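Local coordinates for protein tRNA(His) guanylyltransferase (Saccharomyces cerevisiae, PDB 5XOX) that adds a single guanosine to the 5' end of tRNA(His) by magnesium-dependent 3'-5' polymerisation, using GTP and ATP, at residues A[22-28]-A[131-137]; A[68-74]-A[211-217]. All blocks are in the same frame, centred on the assembly; numbering follows the deposited sequence.

Contact 1 of 2, residues A[22-28]-A[131-137]; sequences CYIVVRI and DSRCVAY
Tyr137, chi1 m, lays its ring edge over Val25, CE2 standing 3.5 Å from Val25 CG2. Strands 23-28 and 131-137 run antiparallel in extended conformation, axes approaching to 4.7 Å, N-to-C directions 162° apart. The hydrogen-bonded pairs are Tyr23-Tyr137 (N to O 2.8 Å each way), Val25-Val135 (N to O 2.9 Å each way) and Arg27-Arg133 (Arg27 N to Arg133 O, 3.0 Å; Arg133 N to Arg27 O, 3.0 Å, weak). They alternate with the non-hydrogen-bonded pairs Ile24-Ala136, Val26-Cys134 and Ile28-Ser132 on the other face, where Val26 CG2 lies 3.8 Å from Cys134 SG and helix 94-116 packs against Val26, Ile28 and Cys134. Arg27 (chi1 t) brings NH1 within 4.2 Å of Arg133 NE. In this polymerase palm-like antiparallel sheet, outermost strand 131-137 pairs with the strand leading to metal-binding Asp29. Glu13 of a second subunit salt-bridges both arginines, and a phosphate, probably from the crystallisation liquor, Arg133; the Val25, Arg27, Arg133 and Tyr137 face therefore lies in a subunit interface.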
ATOM      1  N   CYS A  22     -11.235 -11.923   3.750  1.00 59.07           N
ATOM      2  CA  CYS A  22     -10.001 -12.711   3.691  1.00 49.85           C
ATOM      3  C   CYS A  22      -9.633 -13.196   5.081  1.00 50.54           C
ATOM      4  O   CYS A  22      -9.703 -12.427   6.033  1.00 49.90           O
ATOM      5  CB  CYS A  22      -8.825 -11.902   3.113  1.00 50.93           C
ATOM      6  SG  CYS A  22      -8.982 -11.356   1.390  1.00 64.53           S
ATOM      7  N   TYR A  23      -9.233 -14.460   5.211  1.00 60.19           N
ATOM      8  CA  TYR A  23      -8.684 -14.920   6.471  1.00 48.51           C
ATOM      9  C   TYR A  23      -7.398 -14.173   6.726  1.00 49.38           C
ATOM     10  O   TYR A  23      -6.660 -13.838   5.803  1.00 47.21           O
ATOM     11  CB  TYR A  23      -8.436 -16.417   6.477  1.00 52.17           C
ATOM     12  CG  TYR A  23      -9.685 -17.252   6.249  1.00 58.98           C
ATOM     13  CD1 TYR A  23     -10.564 -17.522   7.309  1.00 62.41           C
ATOM     14  CD2 TYR A  23     -10.036 -17.697   4.968  1.00 49.19           C
ATOM     15  CE1 TYR A  23     -11.708 -18.263   7.114  1.00 53.67           C
ATOM     16  CE2 TYR A  23     -11.174 -18.449   4.768  1.00 49.26           C
ATOM     17  CZ  TYR A  23     -12.010 -18.720   5.844  1.00 54.24           C
ATOM     18  OH  TYR A  23     -13.157 -19.454   5.650  1.00 64.31           O
ATOM     19  N   ILE A  24      -7.140 -13.870   7.986  1.00 44.78           N
ATOM     20  CA  ILE A  24      -5.913 -13.169   8.276  1.00 44.57           C
ATOM     21  C   ILE A  24      -4.994 -14.079   9.045  1.00 44.77           C
ATOM     22  O   ILE A  24      -5.436 -14.923   9.804  1.00 50.31           O
ATOM     23  CB  ILE A  24      -6.171 -11.907   9.031  1.00 45.15           C
ATOM     24  CG1 ILE A  24      -7.274 -11.129   8.321  1.00 45.26           C
ATOM     25  CG2 ILE A  24      -4.936 -11.077   9.049  1.00 44.95           C
ATOM     26  CD1 ILE A  24      -7.620  -9.744   8.961  1.00 45.97           C
ATOM     27  N   VAL A  25      -3.700 -13.942   8.802  1.00 44.48           N
ATOM     28  CA  VAL A  25      -2.733 -14.613   9.637  1.00 45.00           C
ATOM     29  C   VAL A  25      -1.869 -13.576  10.291  1.00 45.46           C
ATOM     30  O   VAL A  25      -1.383 -12.643   9.631  1.00 45.10           O
ATOM     31  CB  VAL A  25      -1.856 -15.564   8.865  1.00 44.65           C
ATOM     32  CG1 VAL A  25      -0.945 -16.244   9.832  1.00 66.60           C
ATOM     33  CG2 VAL A  25      -2.681 -16.585   8.097  1.00 44.22           C
ATOM     34  N   VAL A  26      -1.676 -13.731  11.589  1.00 46.42           N
ATOM     35  CA  VAL A  26      -0.668 -12.936  12.258  1.00 47.10           C
ATOM     36  C   VAL A  26       0.423 -13.859  12.709  1.00 50.66           C
ATOM     37  O   VAL A  26       0.210 -14.679  13.603  1.00 48.62           O
ATOM     38  CB  VAL A  26      -1.222 -12.144  13.437  1.00 51.24           C
ATOM     39  CG1 VAL A  26      -0.090 -11.398  14.090  1.00 55.62           C
ATOM     40  CG2 VAL A  26      -2.304 -11.160  12.962  1.00 47.45           C
ATOM     41  N   ARG A  27       1.589 -13.727  12.075  1.00 61.48           N
ATOM     42  CA  ARG A  27       2.732 -14.574  12.415  1.00 58.97           C
ATOM     43  C   ARG A  27       3.757 -13.811  13.267  1.00 63.03           C
ATOM     44  O   ARG A  27       4.043 -12.627  13.025  1.00 76.29           O
ATOM     45  CB  ARG A  27       3.411 -15.125  11.159  1.00 55.41           C
ATOM     46  CG  ARG A  27       4.162 -16.421  11.438  1.00 49.04           C
ATOM     47  CD  ARG A  27       5.094 -16.830  10.320  1.00 48.93           C
ATOM     48  NE  ARG A  27       4.445 -16.809   9.017  1.00 47.53           N
ATOM     49  CZ  ARG A  27       4.856 -16.082   7.975  1.00 56.09           C
ATOM     50  NH1 ARG A  27       5.946 -15.325   8.078  1.00 51.21           N
ATOM     51  NH2 ARG A  27       4.192 -16.137   6.816  1.00 62.61           N
ATOM     52  N   ILE A  28       4.297 -14.513  14.259  1.00 58.12           N
ATOM     53  CA  ILE A  28       5.222 -13.955  15.239  1.00 60.72           C
ATOM     54  C   ILE A  28       6.554 -14.716  15.263  1.00 71.63           C
ATOM     55  O   ILE A  28       6.568 -15.914  15.579  1.00 93.67           O
ATOM     56  CB  ILE A  28       4.600 -14.003  16.617  1.00 55.23           C
ATOM     57  CG1 ILE A  28       3.220 -13.387  16.605  1.00 54.20           C
ATOM     58  CG2 ILE A  28       5.466 -13.285  17.612  1.00 61.97           C
ATOM     59  CD1 ILE A  28       2.649 -13.298  17.998  1.00 71.40           C
ATOM     60  N   ASP A 131       9.382 -10.158  15.884  1.00 60.14           N
ATOM     61  CA  ASP A 131       8.809  -9.591  14.659  1.00 60.35           C
ATOM     62  C   ASP A 131       7.384 -10.094  14.475  1.00 52.47           C
ATOM     63  O   ASP A 131       7.116 -11.281  14.676  1.00 57.12           O
ATOM     64  CB  ASP A 131       9.663  -9.964  13.449  1.00 73.62           C
ATOM     65  CG  ASP A 131       9.105  -9.437  12.152  1.00106.21           C
ATOM     66  OD1 ASP A 131       7.881  -9.252  12.061  1.00123.16           O
ATOM     67  OD2 ASP A 131       9.881  -9.252  11.193  1.00125.28           O
ATOM     68  N   SER A 132       6.471  -9.203  14.097  1.00 58.82           N
ATOM     69  CA  SER A 132       5.109  -9.618  13.789  1.00 51.38           C
ATOM     70  C   SER A 132       4.677  -9.204  12.359  1.00 49.79           C
ATOM     71  O   SER A 132       5.225  -8.266  11.774  1.00 49.20           O
ATOM     72  CB  SER A 132       4.171  -9.052  14.830  1.00 61.98           C
ATOM     73  OG  SER A 132       2.867  -9.482  14.547  1.00 78.52           O
ATOM     74  N   ARG A 133       3.727  -9.941  11.778  1.00 57.78           N
ATOM     75  CA  ARG A 133       3.349  -9.783  10.358  1.00 43.61           C
ATOM     76  C   ARG A 133       1.919 -10.112  10.126  1.00 42.31           C
ATOM     77  O   ARG A 133       1.359 -10.991  10.790  1.00 50.55           O
ATOM     78  CB  ARG A 133       4.153 -10.713   9.455  1.00 51.03           C
ATOM     79  CG  ARG A 133       5.639 -10.512   9.523  1.00 86.24           C
ATOM     80  CD  ARG A 133       6.351 -11.792   9.228  1.00 87.75           C
ATOM     81  NE  ARG A 133       7.565 -11.511   8.484  1.00 85.72           N
ATOM     82  CZ  ARG A 133       7.601 -11.369   7.164  1.00 87.78           C
ATOM     83  NH1 ARG A 133       6.495 -11.488   6.442  1.00 96.34           N
ATOM     84  NH2 ARG A 133       8.743 -11.113   6.561  1.00 85.71           N
ATOM     85  N   CYS A 134       1.342  -9.464   9.124  1.00 46.69           N
ATOM     86  CA  CYS A 134      -0.009  -9.809   8.638  1.00 47.84           C
ATOM     87  C   CYS A 134      -0.103 -10.355   7.205  1.00 41.35           C
ATOM     88  O   CYS A 134       0.527  -9.829   6.280  1.00 55.69           O
ATOM     89  CB  CYS A 134      -0.908  -8.595   8.727  1.00 49.79           C
ATOM     90  SG  CYS A 134      -1.617  -8.437  10.335  1.00 73.78           S
ATOM     91  N   VAL A 135      -0.889 -11.406   7.002  1.00 37.49           N
ATOM     92  CA  VAL A 135      -1.071 -11.916   5.637  1.00 37.05           C
ATOM     93  C   VAL A 135      -2.509 -12.223   5.322  1.00 50.24           C
ATOM     94  O   VAL A 135      -3.210 -12.826   6.141  1.00 82.20           O
ATOM     95  CB  VAL A 135      -0.226 -13.165   5.359  1.00 38.41           C
ATOM     96  CG1 VAL A 135      -0.314 -13.484   3.882  1.00 37.43           C
ATOM     97  CG2 VAL A 135       1.259 -12.942   5.755  1.00 37.05           C
ATOM     98  N   ALA A 136      -2.949 -11.824   4.131  1.00 34.67           N
ATOM     99  CA  ALA A 136      -4.350 -12.054   3.765  1.00 46.01           C
ATOM    100  C   ALA A 136      -4.526 -13.299   2.891  1.00 59.85           C
ATOM    101  O   ALA A 136      -3.850 -13.472   1.874  1.00 49.21           O
ATOM    102  CB  ALA A 136      -4.906 -10.866   3.065  1.00 45.69           C
ATOM    103  N   TYR A 137      -5.438 -14.171   3.294  1.00 34.24           N
ATOM    104  CA  TYR A 137      -5.747 -15.331   2.490  1.00 56.94           C
ATOM    105  C   TYR A 137      -7.200 -15.348   2.014  1.00 66.42           C
ATOM    106  O   TYR A 137      -8.134 -15.431   2.804  1.00 78.62           O
ATOM    107  CB  TYR A 137      -5.383 -16.579   3.266  1.00 53.73           C
ATOM    108  CG  TYR A 137      -3.904 -16.677   3.393  1.00 41.68           C
ATOM    109  CD1 TYR A 137      -3.169 -17.106   2.316  1.00 36.85           C
ATOM    110  CD2 TYR A 137      -3.232 -16.363   4.580  1.00 48.74           C
ATOM    111  CE1 TYR A 137      -1.787 -17.212   2.386  1.00 47.09           C
ATOM    112  CE2 TYR A 137      -1.843 -16.473   4.664  1.00 37.41           C
ATOM    113  CZ  TYR A 137      -1.128 -16.904   3.553  1.00 35.10           C
ATOM    114  OH  TYR A 137       0.241 -17.048   3.567  1.00 44.47           O
TER

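Contact 2 of 2, residues A[68-74]-A[211-217]; sequences DIILAFG and KGSLVTR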
ATOM      1  N   ASP A  68     -12.461 -13.803  17.327  1.00 65.34           N
ATOM      2  CA  ASP A  68     -12.015 -13.668  15.948  1.00 56.48           C
ATOM      3  C   ASP A  68     -10.980 -14.726  15.476  1.00 76.32           C
ATOM      4  O   ASP A  68     -10.607 -14.750  14.286  1.00 85.90           O
ATOM      5  CB  ASP A  68     -11.498 -12.238  15.765  1.00 72.44           C
ATOM      6  CG  ASP A  68     -12.509 -11.177  16.262  1.00 94.46           C
ATOM      7  OD1 ASP A  68     -13.417 -10.796  15.489  1.00114.55           O
ATOM      8  OD2 ASP A  68     -12.415 -10.738  17.433  1.00 97.82           O
ATOM      9  N   ILE A  69     -10.561 -15.623  16.380  1.00 85.95           N
ATOM     10  CA  ILE A  69      -9.522 -16.612  16.056  1.00 74.67           C
ATOM     11  C   ILE A  69     -10.181 -17.970  15.769  1.00 69.01           C
ATOM     12  O   ILE A  69     -11.024 -18.420  16.544  1.00 58.13           O
ATOM     13  CB  ILE A  69      -8.482 -16.730  17.195  1.00 53.08           C
ATOM     14  CG1 ILE A  69      -7.864 -15.369  17.466  1.00 52.92           C
ATOM     15  CG2 ILE A  69      -7.344 -17.618  16.777  1.00 52.34           C
ATOM     16  CD1 ILE A  69      -6.592 -15.383  18.266  1.00 53.43           C
ATOM     17  N   ILE A  70      -9.840 -18.584  14.635  1.00 57.89           N
ATOM     18  CA  ILE A  70     -10.185 -19.974  14.356  1.00 51.65           C
ATOM     19  C   ILE A  70      -9.297 -20.851  15.216  1.00 84.80           C
ATOM     20  O   ILE A  70      -9.767 -21.761  15.916  1.00 97.84           O
ATOM     21  CB  ILE A  70      -9.986 -20.327  12.866  1.00 50.24           C
ATOM     22  CG1 ILE A  70     -10.590 -19.259  11.973  1.00 73.89           C
ATOM     23  CG2 ILE A  70     -10.601 -21.663  12.527  1.00 57.06           C
ATOM     24  CD1 ILE A  70      -9.562 -18.529  11.160  1.00 76.09           C
ATOM     25  N   LEU A  71      -7.996 -20.556  15.143  1.00 76.68           N
ATOM     26  CA  LEU A  71      -6.958 -21.278  15.880  1.00 68.46           C
ATOM     27  C   LEU A  71      -5.580 -20.689  15.653  1.00 69.24           C
ATOM     28  O   LEU A  71      -5.410 -19.780  14.839  1.00 78.55           O
ATOM     29  CB  LEU A  71      -6.954 -22.759  15.491  1.00 52.41           C
ATOM     30  CG  LEU A  71      -6.537 -22.920  14.042  1.00 50.84           C
ATOM     31  CD1 LEU A  71      -5.112 -23.403  13.891  1.00 50.67           C
ATOM     32  CD2 LEU A  71      -7.522 -23.829  13.372  1.00 50.82           C
ATOM     33  N   ALA A  72      -4.606 -21.235  16.381  1.00 63.58           N
ATOM     34  CA  ALA A  72      -3.220 -20.801  16.308  1.00 53.45           C
ATOM     35  C   ALA A  72      -2.322 -22.001  16.197  1.00 55.50           C
ATOM     36  O   ALA A  72      -2.640 -23.032  16.771  1.00 61.42           O
ATOM     37  CB  ALA A  72      -2.861 -20.015  17.507  1.00 54.61           C
ATOM     38  N   PHE A  73      -1.207 -21.874  15.469  1.00 52.30           N
ATOM     39  CA  PHE A  73      -0.217 -22.944  15.389  1.00 52.80           C
ATOM     40  C   PHE A  73       1.226 -22.449  15.559  1.00 53.37           C
ATOM     41  O   PHE A  73       1.754 -21.736  14.698  1.00 52.37           O
ATOM     42  CB  PHE A  73      -0.345 -23.651  14.053  1.00 51.64           C
ATOM     43  CG  PHE A  73       0.712 -24.650  13.814  1.00 69.41           C
ATOM     44  CD1 PHE A  73       0.608 -25.910  14.383  1.00 53.58           C
ATOM     45  CD2 PHE A  73       1.828 -24.344  13.057  1.00 91.34           C
ATOM     46  CE1 PHE A  73       1.594 -26.861  14.178  1.00 65.19           C
ATOM     47  CE2 PHE A  73       2.830 -25.301  12.848  1.00 92.96           C
ATOM     48  CZ  PHE A  73       2.708 -26.558  13.409  1.00 77.21           C
ATOM     49  N   GLY A  74       1.859 -22.859  16.657  1.00 58.16           N
ATOM     50  CA  GLY A  74       3.271 -22.591  16.915  1.00 72.95           C
ATOM     51  C   GLY A  74       4.287 -23.692  16.588  1.00 57.06           C
ATOM     52  O   GLY A  74       3.974 -24.897  16.614  1.00 57.54           O
ATOM     53  N   LYS A 211       4.992 -33.079  15.571  1.00 69.01           N
ATOM     54  CA  LYS A 211       3.755 -32.713  14.874  1.00 67.55           C
ATOM     55  C   LYS A 211       3.337 -31.236  15.197  1.00 91.02           C
ATOM     56  O   LYS A 211       2.222 -30.826  14.877  1.00106.24           O
ATOM     57  CB  LYS A 211       2.628 -33.752  15.181  1.00 62.14           C
ATOM     58  CG  LYS A 211       3.075 -35.267  15.046  1.00 66.30           C
ATOM     59  CD  LYS A 211       2.237 -36.203  14.113  1.00 92.27           C
ATOM     60  CE  LYS A 211       2.705 -37.734  14.147  1.00102.65           C
ATOM     61  NZ  LYS A 211       2.093 -38.762  13.164  1.00 79.73           N
ATOM     62  N   GLY A 212       4.195 -30.463  15.877  1.00 58.78           N
ATOM     63  CA  GLY A 212       3.931 -29.055  16.135  1.00 58.00           C
ATOM     64  C   GLY A 212       2.863 -28.778  17.186  1.00 74.03           C
ATOM     65  O   GLY A 212       2.118 -29.680  17.580  1.00 72.44           O
ATOM     66  N   SER A 213       2.753 -27.518  17.625  1.00 81.87           N
ATOM     67  CA  SER A 213       1.825 -27.192  18.721  1.00 73.20           C
ATOM     68  C   SER A 213       0.581 -26.390  18.287  1.00 61.09           C
ATOM     69  O   SER A 213       0.657 -25.197  17.958  1.00 67.13           O
ATOM     70  CB  SER A 213       2.572 -26.436  19.824  1.00 79.68           C
ATOM     71  OG  SER A 213       3.260 -27.331  20.667  1.00 73.81           O
ATOM     72  N   LEU A 214      -0.574 -27.047  18.327  1.00 57.62           N
ATOM     73  CA  LEU A 214      -1.805 -26.445  17.820  1.00 56.79           C
ATOM     74  C   LEU A 214      -2.843 -26.021  18.882  1.00 66.65           C
ATOM     75  O   LEU A 214      -3.432 -26.850  19.578  1.00 73.64           O
ATOM     76  CB  LEU A 214      -2.484 -27.404  16.866  1.00 56.32           C
ATOM     77  CG  LEU A 214      -3.748 -26.724  16.348  1.00 55.59           C
ATOM     78  CD1 LEU A 214      -3.718 -26.664  14.845  1.00 57.87           C
ATOM     79  CD2 LEU A 214      -5.052 -27.345  16.864  1.00 57.99           C
ATOM     80  N   VAL A 215      -3.103 -24.725  18.958  1.00 69.45           N
ATOM     81  CA  VAL A 215      -4.125 -24.234  19.840  1.00 64.53           C
ATOM     82  C   VAL A 215      -5.414 -24.067  19.094  1.00 68.51           C
ATOM     83  O   VAL A 215      -5.484 -23.303  18.136  1.00 73.66           O
ATOM     84  CB  VAL A 215      -3.704 -22.945  20.454  1.00 61.00           C
ATOM     85  CG1 VAL A 215      -4.620 -22.581  21.605  1.00 68.86           C
ATOM     86  CG2 VAL A 215      -2.319 -23.092  20.927  1.00 61.36           C
ATOM     87  N   THR A 216      -6.441 -24.789  19.517  1.00 71.77           N
ATOM     88  CA  THR A 216      -7.741 -24.497  18.967  1.00 75.98           C
ATOM     89  C   THR A 216      -8.214 -23.439  19.930  1.00 79.13           C
ATOM     90  O   THR A 216      -7.457 -23.085  20.830  1.00 69.34           O
ATOM     91  CB  THR A 216      -8.677 -25.701  18.927  1.00 86.08           C
ATOM     92  OG1 THR A 216      -9.980 -25.252  18.543  1.00109.88           O
ATOM     93  CG2 THR A 216      -8.770 -26.356  20.306  1.00 72.19           C
ATOM     94  N   ARG A 217      -9.437 -22.934  19.780  1.00 74.24           N
ATOM     95  CA  ARG A 217      -9.973 -22.043  20.800  1.00 73.22           C
ATOM     96  C   ARG A 217      -9.829 -22.801  22.123  1.00109.76           C
ATOM     97  O   ARG A 217      -9.980 -24.030  22.134  1.00104.74           O
ATOM     98  CB  ARG A 217     -11.428 -21.714  20.537  1.00 82.06           C
ATOM     99  CG  ARG A 217     -11.818 -21.771  19.073  1.00 80.66           C
ATOM    100  CD  ARG A 217     -13.210 -21.190  18.880  1.00 86.22           C
ATOM    101  NE  ARG A 217     -13.148 -19.823  18.375  1.00 96.56           N
ATOM    102  CZ  ARG A 217     -14.208 -19.055  18.142  1.00102.19           C
ATOM    103  NH1 ARG A 217     -15.433 -19.495  18.407  1.00101.10           N
ATOM    104  NH2 ARG A 217     -14.041 -17.829  17.665  1.00100.32           N
TER
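Main-chain hydrogen bonds join strand 71-74 to strand 213-216, antiparallel at 167° with axes approaching to 4.7 Å. Ala72 and Val215 form one hydrogen-bonded pair, with Ala72 N to Val215 O at 2.9 Å and Val215 N to Ala72 O at 2.8 Å; Gly74 and Ser213 form the next, with Gly74 N to Ser213 O at 2.9 Å and Ser213 N to Gly74 O at 3.1 Å. Beyond the ladder a side chain takes over: Arg217 reaches back so that its NE and NH2 both donate to Ile69 O, at 3.1 and 3.3 Å, bridging the corner the chain turns at Ile70.

Apolar contacts line both faces. Leu71 CD1 meets Leu214 CD1 at 3.7 Å and Phe73 CD1 lies 4.2 Å from Leu214 CB, while on the other face Ala72 CB and Val215 CB are 4.2 Å apart. Phe73 CE1 lies 3.8 Å from Gly212 CA, where a CB would clash with the ring; the positive phi of Gly212 also favours glycine.

Strand 213-216, which adds the C-terminal region to the antiparallel catalytic-domain sheet, lies between strands 69-74 and 220-221, while helix 140-171 packs against Phe73 and helix 229-232 against Leu71.

How the contacts relate
Contacts 1 and 2 belong to one antiparallel sheet, their centres 14 Å apart, with strand 78-83 between strands 23-30 and 69-74. They also touch directly, Tyr23 CD1 lying 4.1 Å from Ile70 CD1. Their segments alternate along the chain, and contact 2 brings the C-terminal region into the sheet of the catalytic domain. Contact 1 comes closer to the magnesium site than contact 2: the side chain of Asp131 in contact 1 is about 5 Å from that of metal-binding Asp29 and about 6 Å from GTP, whereas Gly74 in contact 2 is about 10 Å from both magnesium and GTP. Other subunits reach contact 1 but do not touch the segments of contact 2.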